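PDB 1Y07: desulfoferrodoxin (rbo) from Treponema pallidum subsp. pallidum str. Nichols, which probably reduces superoxide to hydrogen peroxide at a non-haem iron centre held by four histidines and one cysteine, as a class III superoxide reductase. Local coordinates for residues Lys47-Pro52 against Ala69-Pro74; Lys62-Ser67 against Ala99-Phe104; His76-Val81 against Lys92-Asp97; Cys82-Lys87 against Gln111-Tyr116. One frame throughout, in Å; residues are numbered along the deposited sequence.

Followed from the N terminus, the chain first ties the short helix 47-50 to the loop after strand 60-65; this is interaction 1, which closes a loop over the hairpin 52-57/60-65 and places two iron ligands. Interaction 2 starts inside that loop, at 62-67, and reaches forward to 99-104, so it crosses interaction 1 and completes a three-stranded sheet. Within its span lies interaction 3, in the hairpin 78-85/88-93; just ahead of it His76 supplies a third iron ligand. Interaction 4 continues along strand 78-85 to strand 112-119, crossing interactions 2 and 3. Val63, Val81, Leu83, Phe104 and Ala115 pack the two sheets against each other, and Lys92 is hydrogen-bonded to Thr103 O.

Interaction 1: residues Lys47-Pro52 against Ala69-Pro74; sequences KEKHIP and AHPMTP. With FE (Fe (III) ion), chain H.
The iron site of superoxide reductase, a metal bound by four histidines and one cysteine, takes two of its ligands from this pair of segments. Metal bonds come first: His50 NE2 lies 2.3 Å from FE and His70 NE2 2.4 Å, while His76, Cys119 and His122 complete the set. Because both nitrogens bind one ion they approach to 2.9 Å, NE2 to NE2, without a hydrogen bond. The rings also meet as an offset edge-to-face pair with planes at 76°, the His70 CD2 edge lying over one face of His50 towards its rim. The same CD2 also packs against a carbonyl: Lys49 O sits at the ring edge, in the His70 plane, 3.1 Å from CD2. Hydrogen bonds then set the rotation of each imidazole. His50 ND1 is bonded to Ala46 O, and the His70 ring, its CG anti to the backbone N (chi1 -172°), sends ND1 to a lone pair of Pro71 O at 2.6 Å.

Interaction 2: residues Lys62-Ser67 against Ala99-Phe104; sequences KVKVGS and APEVTF
An antiparallel strand pair, 62-65 with 101-104, supplies the central strand and one edge strand of a three-stranded antiparallel sheet in the desulfoferrodoxin domain, their axes running 162° apart. In the first shell Val63 and Val102 make a hydrogen-bonded pair: Val63 N reaches Val102 O at 2.8 Å in an almost straight bond, and Val102 N returns to Val63 O. Beyond them Val65 N is bonded to Pro100 O at 2.9 Å, where Pro100 centres an inverse gamma turn that leads into the strand. On the face carrying Lys62, Lys64 and Glu101, the carboxylate is approached by two ammonium groups. Lys64 lies alongside Glu101, pointing the same way, and curls at its last two torsions to bring NZ within 3.0 Å of Glu101 OE1; Lys62 crosses obliquely and makes a long salt bridge, NZ to Glu101 OE2 at 3.8 Å. On the reverse face Val63 CG2 meets the edge of the Phe104 ring, which also packs on Val81 and Leu83 of the second sheet. A water links the salt bridge to the backbone, accepting from Lys64 NZ at 3.2 Å and donating to Pro100 O at 3.3 Å.

Interaction 3: residues His76-Val81 against Lys92-Asp97; sequences HYIAWV and KELPVD. With FE (Fe (III) ion), chain H.
Leu94 is the apolar centre of this hairpin contact, and its two methyls divide the work. CD1 meets Val81 CG2 at 3.7 Å, the two side chains crossing obliquely, whereas CD2 lies by Ile78 CG2 at 4.1 Å, with Leu94 and Ile78 running side by side. A smaller apolar patch follows where the strands have parted: Val96 CG2 rests 3.7 Å from Tyr77 CB and also touches the root of the ring, Tyr77 CG being held in the crowded position between backbone N and carbonyl carbon (chi1 56°). Around this core the backbones join. Val81 and Lys92 form a hydrogen-bonded antiparallel pair with both bonds at 3.0 Å, Val81 N to Lys92 O and Lys92 N to Val81 O. One step on, Leu94 N reaches Ala79 O at 2.9 Å from above the carbonyl plane, not along a lone pair. Further along, direct bonding gives way to a water that donates to Ile78 O and Leu94 O, 2.7 Å from each. At the polar edge Glu93 forms a salt bridge with Arg3 of the second subunit. At the far end of its segment, away from 92-97, His76 NE2 binds FE at 2.1 Å. Strand 78-85 pairs on its other side with strand 112-119; Val81 packs on Val102 and Phe104 of strand 101-105, while Ile78 meets Val65 of strand 60-65.

Interaction 4: residues Cys82-Lys87 against Gln111-Tyr116; sequences CLKTRK and QVLEAY
The Tyr116 ring receives its neighbours from this contact at the edge: Cys82 O lies in its plane, 3.5 Å from CD1, and Lys84 CB approaches CE1 from near the same plane. Cys82 SG stands obliquely to the ring, 5.4 Å from its centroid, and Phe7 meets the ring from strand 5-9. At the far end of the contact the guanidinium of Arg86 and the amide of Gln111 extend side by side, their planes 37° apart, with Gln111 NE2 at the guanidinium edge. Lys84 crosses Tyr116 obliquely; its NZ is hydrogen-bonded to Arg3 O, and a water 3.2 Å from NZ also bonds to Tyr116 OH. Glu114 OE2 lies only 2.4 Å from Tyr116 OH, a very short approach. Beneath, on the face of Leu83 and Ala115, Leu83 CD1 touches Val112 CG2 at 3.6 Å, the side chains crossing at about a right angle. Backbone bonds run from Cys82 with Tyr116 to Arg86 N with Gln111 O. Between them Lys84 O is gripped twice, by Leu113 N at 2.9 Å and Glu114 N at 3.1 Å, so the register shifts by one residue: a classic beta bulge in the central antiparallel strand pair of the four-stranded sheet.

Interaction 1: residues Lys47-Pro52 against Ala69-Pro74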
loop_
_atom_site.group_PDB
_atom_site.type_symbol
_atom_site.label_atom_id
_atom_site.label_comp_id
_atom_site.label_asym_id
_atom_site.label_seq_id
_atom_site.Cartn_x
_atom_site.Cartn_y
_atom_site.Cartn_z
ATOM N N LYS B 47 -22.422 9.138 -7.116
ATOM C CA LYS B 47 -22.326 7.915 -6.274
ATOM C C LYS B 47 -22.428 6.641 -7.080
ATOM O O LYS B 47 -21.701 5.687 -6.819
ATOM C CB LYS B 47 -23.460 7.835 -5.243
ATOM C CG LYS B 47 -23.236 8.435 -3.849
ATOM C CD LYS B 47 -22.172 9.483 -3.764
ATOM C CE LYS B 47 -22.107 10.096 -2.358
ATOM N NZ LYS B 47 -23.362 10.791 -1.922
ATOM N N GLU B 48 -23.379 6.611 -8.023
ATOM C CA GLU B 48 -23.672 5.389 -8.790
ATOM C C GLU B 48 -22.469 4.853 -9.590
ATOM O O GLU B 48 -22.257 3.645 -9.653
ATOM C CB GLU B 48 -24.853 5.606 -9.750
ATOM C CG GLU B 48 -26.214 5.532 -9.072
ATOM C CD GLU B 48 -27.383 5.568 -10.050
ATOM O OE1 GLU B 48 -27.232 5.131 -11.227
ATOM O OE2 GLU B 48 -28.470 6.033 -9.632
ATOM N N LYS B 49 -21.728 5.757 -10.235
ATOM C CA LYS B 49 -20.620 5.363 -11.083
ATOM C C LYS B 49 -19.290 5.362 -10.302
ATOM O O LYS B 49 -18.275 4.948 -10.855
ATOM C CB LYS B 49 -20.509 6.285 -12.310
ATOM C CG LYS B 49 -21.489 5.945 -13.463
ATOM C CD LYS B 49 -22.026 7.206 -14.155
ATOM C CE LYS B 49 -21.676 7.271 -15.643
ATOM N NZ LYS B 49 -22.637 6.556 -16.533
ATOM N N HIS B 50 -19.285 5.789 -9.031
ATOM C CA HIS B 50 -17.995 5.977 -8.320
ATOM C C HIS B 50 -17.800 5.265 -6.985
ATOM O O HIS B 50 -16.648 4.970 -6.650
ATOM C CB HIS B 50 -17.618 7.475 -8.153
ATOM C CG HIS B 50 -17.262 8.154 -9.445
ATOM N ND1 HIS B 50 -18.204 8.813 -10.222
ATOM C CD2 HIS B 50 -16.084 8.232 -10.118
ATOM C CE1 HIS B 50 -17.610 9.265 -11.317
ATOM N NE2 HIS B 50 -16.333 8.875 -11.305
ATOM N N ILE B 51 -18.866 4.972 -6.227
ATOM C CA ILE B 51 -18.691 4.223 -4.972
ATOM C C ILE B 51 -18.316 2.749 -5.219
ATOM O O ILE B 51 -19.070 2.041 -5.883
ATOM C CB ILE B 51 -19.939 4.315 -4.067
ATOM C CG1 ILE B 51 -20.095 5.750 -3.576
ATOM C CG2 ILE B 51 -19.853 3.304 -2.910
ATOM C CD1 ILE B 51 -21.183 5.913 -2.664
ATOM N N PRO B 52 -17.200 2.278 -4.646
ATOM C CA PRO B 52 -16.768 0.893 -4.804
ATOM C C PRO B 52 -17.736 -0.074 -4.113
ATOM O O PRO B 52 -18.188 0.185 -2.981
ATOM C CB PRO B 52 -15.341 0.865 -4.179
ATOM C CG PRO B 52 -15.198 2.055 -3.434
ATOM C CD PRO B 52 -16.268 3.030 -3.798
ATOM N N ALA B 69 -21.364 -0.006 -13.903
ATOM C CA ALA B 69 -19.989 0.253 -14.352
ATOM C C ALA B 69 -19.610 1.701 -14.753
ATOM O O ALA B 69 -20.251 2.342 -15.588
ATOM C CB ALA B 69 -19.595 -0.718 -15.482
ATOM N N HIS B 70 -18.496 2.157 -14.179
ATOM C CA HIS B 70 -17.824 3.396 -14.546
ATOM C C HIS B 70 -17.066 3.236 -15.854
ATOM O O HIS B 70 -16.551 2.160 -16.142
ATOM C CB HIS B 70 -16.806 3.761 -13.449
ATOM C CG HIS B 70 -16.179 5.114 -13.614
ATOM N ND1 HIS B 70 -15.206 5.388 -14.556
ATOM C CD2 HIS B 70 -16.392 6.273 -12.947
ATOM C CE1 HIS B 70 -14.843 6.652 -14.456
ATOM N NE2 HIS B 70 -15.542 7.208 -13.480
ATOM N N PRO B 71 -16.961 4.315 -16.622
ATOM C CA PRO B 71 -16.101 4.372 -17.805
ATOM C C PRO B 71 -14.655 3.921 -17.578
ATOM O O PRO B 71 -14.047 4.252 -16.584
ATOM C CB PRO B 71 -16.130 5.852 -18.184
ATOM C CG PRO B 71 -17.445 6.306 -17.740
ATOM C CD PRO B 71 -17.729 5.569 -16.464
ATOM N N MET B 72 -14.149 3.168 -18.537
ATOM C CA MET B 72 -12.754 2.848 -18.629
ATOM C C MET B 72 -12.257 3.199 -20.047
ATOM O O MET B 72 -12.126 2.315 -20.934
ATOM C CB MET B 72 -12.552 1.369 -18.296
ATOM C CG MET B 72 -12.933 0.978 -16.880
ATOM S SD MET B 72 -11.816 1.658 -15.665
ATOM C CE MET B 72 -10.407 0.731 -15.933
ATOM N N THR B 73 -12.033 4.500 -20.251
ATOM C CA THR B 73 -11.492 5.074 -21.494
ATOM C C THR B 73 -10.256 5.910 -21.205
ATOM O O THR B 73 -10.052 6.323 -20.072
ATOM C CB THR B 73 -12.526 6.015 -22.157
ATOM O OG1 THR B 73 -12.628 7.236 -21.407
ATOM C CG2 THR B 73 -13.925 5.422 -22.133
ATOM N N PRO B 74 -9.453 6.234 -22.219
ATOM C CA PRO B 74 -8.223 7.006 -21.961
ATOM C C PRO B 74 -8.469 8.386 -21.326
ATOM O O PRO B 74 -7.610 8.882 -20.609
ATOM C CB PRO B 74 -7.594 7.150 -23.356
ATOM C CG PRO B 74 -8.219 6.054 -24.175
ATOM C CD PRO B 74 -9.629 5.939 -23.656
HETATM FE FE FE H . -15.168 9.527 -13.124
#

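Interaction 2: residues Lys62-Ser67 against Ala99-Phe104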
loop_
_atom_site.group_PDB
_atom_site.type_symbol
_atom_site.label_atom_id
_atom_site.label_comp_id
_atom_site.label_asym_id
_atom_site.label_seq_id
_atom_site.Cartn_x
_atom_site.Cartn_y
_atom_site.Cartn_z
ATOM N N LYS B 62 -13.493 -8.906 -4.423
ATOM C CA LYS B 62 -13.623 -8.263 -5.715
ATOM C C LYS B 62 -14.173 -6.890 -5.456
ATOM O O LYS B 62 -15.130 -6.739 -4.682
ATOM C CB LYS B 62 -14.571 -9.045 -6.603
ATOM C CG LYS B 62 -14.697 -8.573 -8.057
ATOM C CD LYS B 62 -15.874 -9.276 -8.735
ATOM C CE LYS B 62 -15.436 -10.205 -9.867
ATOM N NZ LYS B 62 -16.552 -10.368 -10.870
ATOM N N VAL B 63 -13.567 -5.892 -6.064
ATOM C CA VAL B 63 -14.057 -4.531 -5.949
ATOM C C VAL B 63 -14.529 -4.021 -7.303
ATOM O O VAL B 63 -13.789 -4.026 -8.247
ATOM C CB VAL B 63 -13.009 -3.574 -5.417
ATOM C CG1 VAL B 63 -13.606 -2.176 -5.367
ATOM C CG2 VAL B 63 -12.504 -4.060 -4.021
ATOM N N LYS B 64 -15.784 -3.579 -7.389
ATOM C CA LYS B 64 -16.369 -3.115 -8.661
ATOM C C LYS B 64 -16.748 -1.629 -8.560
ATOM O O LYS B 64 -17.313 -1.230 -7.549
ATOM C CB LYS B 64 -17.654 -3.875 -9.019
ATOM C CG LYS B 64 -17.681 -5.400 -8.812
ATOM C CD LYS B 64 -19.067 -5.932 -9.191
ATOM C CE LYS B 64 -19.253 -5.894 -10.681
ATOM N NZ LYS B 64 -18.029 -6.346 -11.393
ATOM N N VAL B 65 -16.403 -0.829 -9.569
ATOM C CA VAL B 65 -16.601 0.614 -9.493
ATOM C C VAL B 65 -17.722 0.865 -10.452
ATOM O O VAL B 65 -17.558 0.780 -11.681
ATOM C CB VAL B 65 -15.303 1.426 -9.726
ATOM C CG1 VAL B 65 -15.538 2.953 -9.539
ATOM C CG2 VAL B 65 -14.267 0.966 -8.723
ATOM N N GLY B 66 -18.854 1.180 -9.821
ATOM C CA GLY B 66 -20.122 0.711 -10.242
ATOM C C GLY B 66 -20.905 -0.315 -9.428
ATOM O O GLY B 66 -20.658 -1.526 -9.527
ATOM N N SER B 67 -21.921 0.172 -8.702
ATOM C CA SER B 67 -23.170 -0.597 -8.592
ATOM C C SER B 67 -23.701 -0.774 -10.036
ATOM O O SER B 67 -24.340 -1.794 -10.384
ATOM C CB SER B 67 -24.211 0.162 -7.778
ATOM O OG SER B 67 -24.452 1.404 -8.404
ATOM N N ALA B 99 -12.048 -3.876 -17.415
ATOM C CA ALA B 99 -13.270 -3.484 -16.736
ATOM C C ALA B 99 -12.924 -2.650 -15.497
ATOM O O ALA B 99 -11.788 -2.700 -14.991
ATOM C CB ALA B 99 -14.008 -4.712 -16.340
ATOM N N PRO B 100 -13.905 -1.930 -14.976
ATOM C CA PRO B 100 -13.692 -1.144 -13.757
ATOM C C PRO B 100 -13.830 -2.037 -12.549
ATOM O O PRO B 100 -14.722 -1.845 -11.754
ATOM C CB PRO B 100 -14.823 -0.101 -13.819
ATOM C CG PRO B 100 -15.927 -0.845 -14.504
ATOM C CD PRO B 100 -15.272 -1.768 -15.501
ATOM N N GLU B 101 -13.003 -3.083 -12.460
ATOM C CA GLU B 101 -13.021 -3.998 -11.328
ATOM C C GLU B 101 -11.656 -4.624 -11.128
ATOM O O GLU B 101 -10.882 -4.763 -12.065
ATOM C CB GLU B 101 -14.040 -5.120 -11.555
ATOM C CG GLU B 101 -13.706 -5.969 -12.730
ATOM C CD GLU B 101 -14.460 -7.288 -12.733
ATOM O OE1 GLU B 101 -15.664 -7.268 -12.936
ATOM O OE2 GLU B 101 -13.820 -8.358 -12.537
ATOM N N VAL B 102 -11.388 -5.042 -9.912
ATOM C CA VAL B 102 -10.144 -5.753 -9.585
ATOM C C VAL B 102 -10.366 -6.613 -8.351
ATOM O O VAL B 102 -11.243 -6.343 -7.569
ATOM C CB VAL B 102 -8.993 -4.734 -9.384
ATOM C CG1 VAL B 102 -9.138 -4.018 -8.044
ATOM C CG2 VAL B 102 -7.615 -5.383 -9.633
ATOM N N THR B 103 -9.596 -7.665 -8.202
ATOM C CA THR B 103 -9.737 -8.549 -7.097
ATOM C C THR B 103 -8.429 -8.561 -6.289
ATOM O O THR B 103 -7.326 -8.469 -6.842
ATOM C CB THR B 103 -9.986 -9.926 -7.604
ATOM O OG1 THR B 103 -11.203 -9.888 -8.380
ATOM C CG2 THR B 103 -10.233 -10.952 -6.431
ATOM N N PHE B 104 -8.581 -8.667 -4.989
ATOM C CA PHE B 104 -7.492 -8.777 -4.057
ATOM C C PHE B 104 -7.640 -10.112 -3.353
ATOM O O PHE B 104 -8.760 -10.580 -3.183
ATOM C CB PHE B 104 -7.637 -7.692 -3.024
ATOM C CG PHE B 104 -7.556 -6.302 -3.608
ATOM C CD1 PHE B 104 -8.705 -5.636 -3.997
ATOM C CD2 PHE B 104 -6.352 -5.666 -3.734
ATOM C CE1 PHE B 104 -8.661 -4.339 -4.543
ATOM C CE2 PHE B 104 -6.309 -4.348 -4.259
ATOM C CZ PHE B 104 -7.458 -3.720 -4.675
HETATM O O HOH W 1 -17.363 -3.500 -12.768
#

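Interaction 3: residues His76-Val81 against Lys92-Asp97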
loop_
_atom_site.group_PDB
_atom_site.type_symbol
_atom_site.label_atom_id
_atom_site.label_comp_id
_atom_site.label_asym_id
_atom_site.label_seq_id
_atom_site.Cartn_x
_atom_site.Cartn_y
_atom_site.Cartn_z
ATOM N N HIS B 76 -11.269 9.238 -19.415
ATOM C CA HIS B 76 -12.052 9.040 -18.211
ATOM C C HIS B 76 -12.010 7.581 -17.760
ATOM O O HIS B 76 -12.589 6.694 -18.398
ATOM C CB HIS B 76 -13.476 9.468 -18.470
ATOM C CG HIS B 76 -14.297 9.610 -17.242
ATOM N ND1 HIS B 76 -15.673 9.629 -17.275
ATOM C CD2 HIS B 76 -13.946 9.746 -15.937
ATOM C CE1 HIS B 76 -16.137 9.784 -16.049
ATOM N NE2 HIS B 76 -15.110 9.849 -15.216
ATOM N N TYR B 77 -11.310 7.331 -16.657
ATOM C CA TYR B 77 -11.032 5.959 -16.214
ATOM C C TYR B 77 -10.851 5.861 -14.696
ATOM O O TYR B 77 -10.537 6.862 -14.029
ATOM C CB TYR B 77 -9.764 5.450 -16.912
ATOM C CG TYR B 77 -8.552 6.323 -16.702
ATOM C CD1 TYR B 77 -7.704 6.092 -15.636
ATOM C CD2 TYR B 77 -8.262 7.394 -17.544
ATOM C CE1 TYR B 77 -6.591 6.906 -15.403
ATOM C CE2 TYR B 77 -7.146 8.222 -17.317
ATOM C CZ TYR B 77 -6.310 7.963 -16.242
ATOM O OH TYR B 77 -5.186 8.725 -15.977
ATOM N N ILE B 78 -11.032 4.653 -14.165
ATOM C CA ILE B 78 -10.610 4.339 -12.778
ATOM C C ILE B 78 -9.148 3.918 -12.801
ATOM O O ILE B 78 -8.764 2.927 -13.430
ATOM C CB ILE B 78 -11.463 3.215 -12.161
ATOM C CG1 ILE B 78 -12.965 3.537 -12.249
ATOM C CG2 ILE B 78 -11.032 2.990 -10.725
ATOM C CD1 ILE B 78 -13.319 4.949 -11.779
ATOM N N ALA B 79 -8.333 4.646 -12.063
ATOM C CA ALA B 79 -6.882 4.472 -12.082
ATOM C C ALA B 79 -6.437 3.323 -11.214
ATOM O O ALA B 79 -5.587 2.529 -11.611
ATOM C CB ALA B 79 -6.238 5.704 -11.616
ATOM N N TRP B 80 -7.019 3.227 -10.033
ATOM C CA TRP B 80 -6.583 2.246 -9.044
ATOM C C TRP B 80 -7.673 2.050 -7.995
ATOM O O TRP B 80 -8.593 2.881 -7.858
ATOM C CB TRP B 80 -5.207 2.627 -8.422
ATOM C CG TRP B 80 -5.087 4.041 -7.832
ATOM C CD1 TRP B 80 -4.414 5.090 -8.383
ATOM C CD2 TRP B 80 -5.617 4.524 -6.583
ATOM N NE1 TRP B 80 -4.509 6.210 -7.583
ATOM C CE2 TRP B 80 -5.243 5.901 -6.471
ATOM C CE3 TRP B 80 -6.409 3.961 -5.566
ATOM C CZ2 TRP B 80 -5.628 6.687 -5.398
ATOM C CZ3 TRP B 80 -6.788 4.749 -4.493
ATOM C CH2 TRP B 80 -6.373 6.082 -4.401
ATOM N N VAL B 81 -7.554 0.958 -7.258
ATOM C CA VAL B 81 -8.390 0.636 -6.122
ATOM C C VAL B 81 -7.434 0.271 -4.988
ATOM O O VAL B 81 -6.448 -0.463 -5.210
ATOM C CB VAL B 81 -9.345 -0.569 -6.411
ATOM C CG1 VAL B 81 -10.048 -1.031 -5.150
ATOM C CG2 VAL B 81 -10.328 -0.188 -7.527
ATOM N N LYS B 92 -3.951 -1.813 -6.149
ATOM C CA LYS B 92 -3.714 -2.271 -7.511
ATOM C C LYS B 92 -4.203 -1.240 -8.496
ATOM O O LYS B 92 -5.337 -0.740 -8.403
ATOM C CB LYS B 92 -4.499 -3.600 -7.775
ATOM C CG LYS B 92 -3.958 -4.806 -7.016
ATOM C CD LYS B 92 -4.691 -6.115 -7.331
ATOM C CE LYS B 92 -3.898 -7.343 -6.960
ATOM N NZ LYS B 92 -4.517 -8.551 -7.376
ATOM N N GLU B 93 -3.360 -0.935 -9.469
ATOM C CA GLU B 93 -3.780 -0.102 -10.588
ATOM C C GLU B 93 -4.639 -0.947 -11.528
ATOM O O GLU B 93 -4.445 -2.147 -11.654
ATOM C CB GLU B 93 -2.570 0.472 -11.305
ATOM C CG GLU B 93 -1.796 1.393 -10.395
ATOM C CD GLU B 93 -0.503 1.983 -10.969
ATOM O OE1 GLU B 93 0.015 1.429 -11.958
ATOM O OE2 GLU B 93 0.009 2.988 -10.397
ATOM N N LEU B 94 -5.609 -0.336 -12.169
ATOM C CA LEU B 94 -6.484 -1.022 -13.131
ATOM C C LEU B 94 -6.031 -0.795 -14.610
ATOM O O LEU B 94 -5.758 0.337 -14.988
ATOM C CB LEU B 94 -7.897 -0.442 -12.978
ATOM C CG LEU B 94 -8.778 -1.209 -11.983
ATOM C CD1 LEU B 94 -8.360 -1.035 -10.547
ATOM C CD2 LEU B 94 -10.205 -0.757 -12.119
ATOM N N PRO B 95 -5.916 -1.846 -15.434
ATOM C CA PRO B 95 -5.659 -1.665 -16.875
ATOM C C PRO B 95 -6.764 -0.813 -17.466
ATOM O O PRO B 95 -7.944 -1.131 -17.244
ATOM C CB PRO B 95 -5.706 -3.101 -17.414
ATOM C CG PRO B 95 -5.290 -3.919 -16.244
ATOM C CD PRO B 95 -5.964 -3.266 -15.084
ATOM N N VAL B 96 -6.382 0.261 -18.156
ATOM C CA VAL B 96 -7.348 1.273 -18.638
ATOM C C VAL B 96 -8.336 0.692 -19.657
ATOM O O VAL B 96 -9.477 1.169 -19.780
ATOM C CB VAL B 96 -6.645 2.511 -19.240
ATOM C CG1 VAL B 96 -6.047 2.191 -20.620
ATOM C CG2 VAL B 96 -7.631 3.688 -19.337
ATOM N N ASP B 97 -7.899 -0.360 -20.355
ATOM C CA ASP B 97 -8.757 -1.013 -21.355
ATOM C C ASP B 97 -9.480 -2.294 -20.873
ATOM O O ASP B 97 -10.032 -3.059 -21.668
ATOM C CB ASP B 97 -7.961 -1.260 -22.636
ATOM C CG ASP B 97 -6.709 -2.074 -22.407
ATOM O OD1 ASP B 97 -6.225 -2.152 -21.241
ATOM O OD2 ASP B 97 -6.140 -2.678 -23.351
HETATM FE FE FE H . -15.168 9.527 -13.124
HETATM O O HOH W 2 -7.213 2.521 -15.590
#

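Interaction 4: residues Cys82-Lys87 against Gln111-Tyr116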
loop_
_atom_site.group_PDB
_atom_site.type_symbol
_atom_site.label_atom_id
_atom_site.label_comp_id
_atom_site.label_asym_id
_atom_site.label_seq_id
_atom_site.Cartn_x
_atom_site.Cartn_y
_atom_site.Cartn_z
ATOM N N CYS B 82 -7.719 0.793 -3.816
ATOM C CA CYS B 82 -6.968 0.516 -2.585
ATOM C C CYS B 82 -7.917 -0.198 -1.609
ATOM O O CYS B 82 -9.073 0.185 -1.477
ATOM C CB CYS B 82 -6.446 1.823 -2.005
ATOM S SG CYS B 82 -5.665 1.703 -0.398
ATOM N N LEU B 83 -7.429 -1.216 -0.929
ATOM C CA LEU B 83 -8.177 -1.963 0.049
ATOM C C LEU B 83 -7.503 -1.845 1.368
ATOM O O LEU B 83 -6.296 -2.087 1.478
ATOM C CB LEU B 83 -8.204 -3.431 -0.363
ATOM C CG LEU B 83 -9.315 -4.291 0.204
ATOM C CD1 LEU B 83 -10.639 -3.846 -0.222
ATOM C CD2 LEU B 83 -9.016 -5.761 -0.138
ATOM N N LYS B 84 -8.251 -1.404 2.368
ATOM C CA LYS B 84 -7.763 -1.477 3.714
ATOM C C LYS B 84 -8.392 -2.724 4.345
ATOM O O LYS B 84 -9.587 -2.921 4.210
ATOM C CB LYS B 84 -8.170 -0.241 4.538
ATOM C CG LYS B 84 -7.799 -0.472 6.006
ATOM C CD LYS B 84 -7.904 0.754 6.863
ATOM C CE LYS B 84 -9.282 1.148 7.172
ATOM N NZ LYS B 84 -9.247 2.319 8.096
ATOM N N THR B 85 -7.584 -3.550 4.983
ATOM C CA THR B 85 -8.020 -4.735 5.695
ATOM C C THR B 85 -7.557 -4.613 7.136
ATOM O O THR B 85 -6.824 -3.680 7.510
ATOM C CB THR B 85 -7.474 -6.032 5.070
ATOM O OG1 THR B 85 -6.057 -6.119 5.249
ATOM C CG2 THR B 85 -7.661 -6.059 3.534
ATOM N N ARG B 86 -7.989 -5.572 7.954
ATOM C CA ARG B 86 -7.608 -5.597 9.361
ATOM C C ARG B 86 -6.106 -5.669 9.540
ATOM O O ARG B 86 -5.546 -5.002 10.431
ATOM C CB ARG B 86 -8.327 -6.740 10.106
ATOM C CG ARG B 86 -9.824 -6.387 10.427
ATOM C CD ARG B 86 -10.446 -7.125 11.639
ATOM N NE ARG B 86 -10.638 -6.215 12.778
ATOM C CZ ARG B 86 -11.203 -6.550 13.953
ATOM N NH1 ARG B 86 -11.667 -7.793 14.176
ATOM N NH2 ARG B 86 -11.325 -5.626 14.921
ATOM N N LYS B 87 -5.457 -6.471 8.695
ATOM C CA LYS B 87 -4.006 -6.760 8.820
ATOM C C LYS B 87 -3.104 -5.867 7.999
ATOM O O LYS B 87 -1.922 -5.824 8.259
ATOM C CB LYS B 87 -3.699 -8.239 8.517
ATOM C CG LYS B 87 -4.494 -9.170 9.381
ATOM C CD LYS B 87 -4.221 -9.003 10.908
ATOM C CE LYS B 87 -4.774 -10.126 11.777
ATOM N NZ LYS B 87 -3.784 -11.265 11.786
ATOM N N GLN B 111 -9.347 -9.754 7.297
ATOM C CA GLN B 111 -10.714 -9.418 6.918
ATOM C C GLN B 111 -10.760 -8.030 6.325
ATOM O O GLN B 111 -9.989 -7.166 6.739
ATOM C CB GLN B 111 -11.677 -9.482 8.139
ATOM C CG GLN B 111 -11.675 -10.837 8.819
ATOM C CD GLN B 111 -12.505 -10.922 10.054
ATOM O OE1 GLN B 111 -13.515 -11.637 10.066
ATOM N NE2 GLN B 111 -12.065 -10.265 11.135
ATOM N N VAL B 112 -11.624 -7.810 5.346
ATOM C CA VAL B 112 -11.696 -6.498 4.698
ATOM C C VAL B 112 -12.307 -5.446 5.603
ATOM O O VAL B 112 -13.217 -5.770 6.382
ATOM C CB VAL B 112 -12.497 -6.596 3.390
ATOM C CG1 VAL B 112 -13.927 -6.842 3.648
ATOM C CG2 VAL B 112 -12.354 -5.329 2.578
ATOM N N LEU B 113 -11.871 -4.187 5.481
ATOM C CA LEU B 113 -12.491 -3.042 6.181
ATOM C C LEU B 113 -13.128 -2.031 5.240
ATOM O O LEU B 113 -14.253 -1.592 5.467
ATOM C CB LEU B 113 -11.493 -2.314 7.073
ATOM C CG LEU B 113 -11.005 -3.096 8.292
ATOM C CD1 LEU B 113 -9.913 -2.319 9.007
ATOM C CD2 LEU B 113 -12.151 -3.419 9.277
ATOM N N GLU B 114 -12.421 -1.624 4.200
ATOM C CA GLU B 114 -12.857 -0.509 3.352
ATOM C C GLU B 114 -12.131 -0.532 2.021
ATOM O O GLU B 114 -10.990 -0.940 1.938
ATOM C CB GLU B 114 -12.612 0.838 4.050
ATOM C CG GLU B 114 -13.241 2.046 3.363
ATOM C CD GLU B 114 -13.365 3.270 4.291
ATOM O OE1 GLU B 114 -14.269 4.125 4.077
ATOM O OE2 GLU B 114 -12.571 3.375 5.246
ATOM N N ALA B 115 -12.820 -0.098 0.985
ATOM C CA ALA B 115 -12.246 0.036 -0.340
ATOM C C ALA B 115 -12.304 1.483 -0.764
ATOM O O ALA B 115 -13.239 2.178 -0.388
ATOM C CB ALA B 115 -12.974 -0.836 -1.340
ATOM N N TYR B 116 -11.330 1.898 -1.581
ATOM C CA TYR B 116 -11.153 3.265 -2.086
ATOM C C TYR B 116 -10.807 3.159 -3.558
ATOM O O TYR B 116 -10.080 2.287 -3.916
ATOM C CB TYR B 116 -10.038 4.028 -1.354
ATOM C CG TYR B 116 -10.113 3.949 0.157
ATOM C CD1 TYR B 116 -9.678 2.812 0.815
ATOM C CD2 TYR B 116 -10.657 4.992 0.916
ATOM C CE1 TYR B 116 -9.737 2.705 2.199
ATOM C CE2 TYR B 116 -10.705 4.898 2.307
ATOM C CZ TYR B 116 -10.258 3.730 2.929
ATOM O OH TYR B 116 -10.322 3.542 4.304
HETATM O O HOH W 3 -9.189 4.891 6.112
#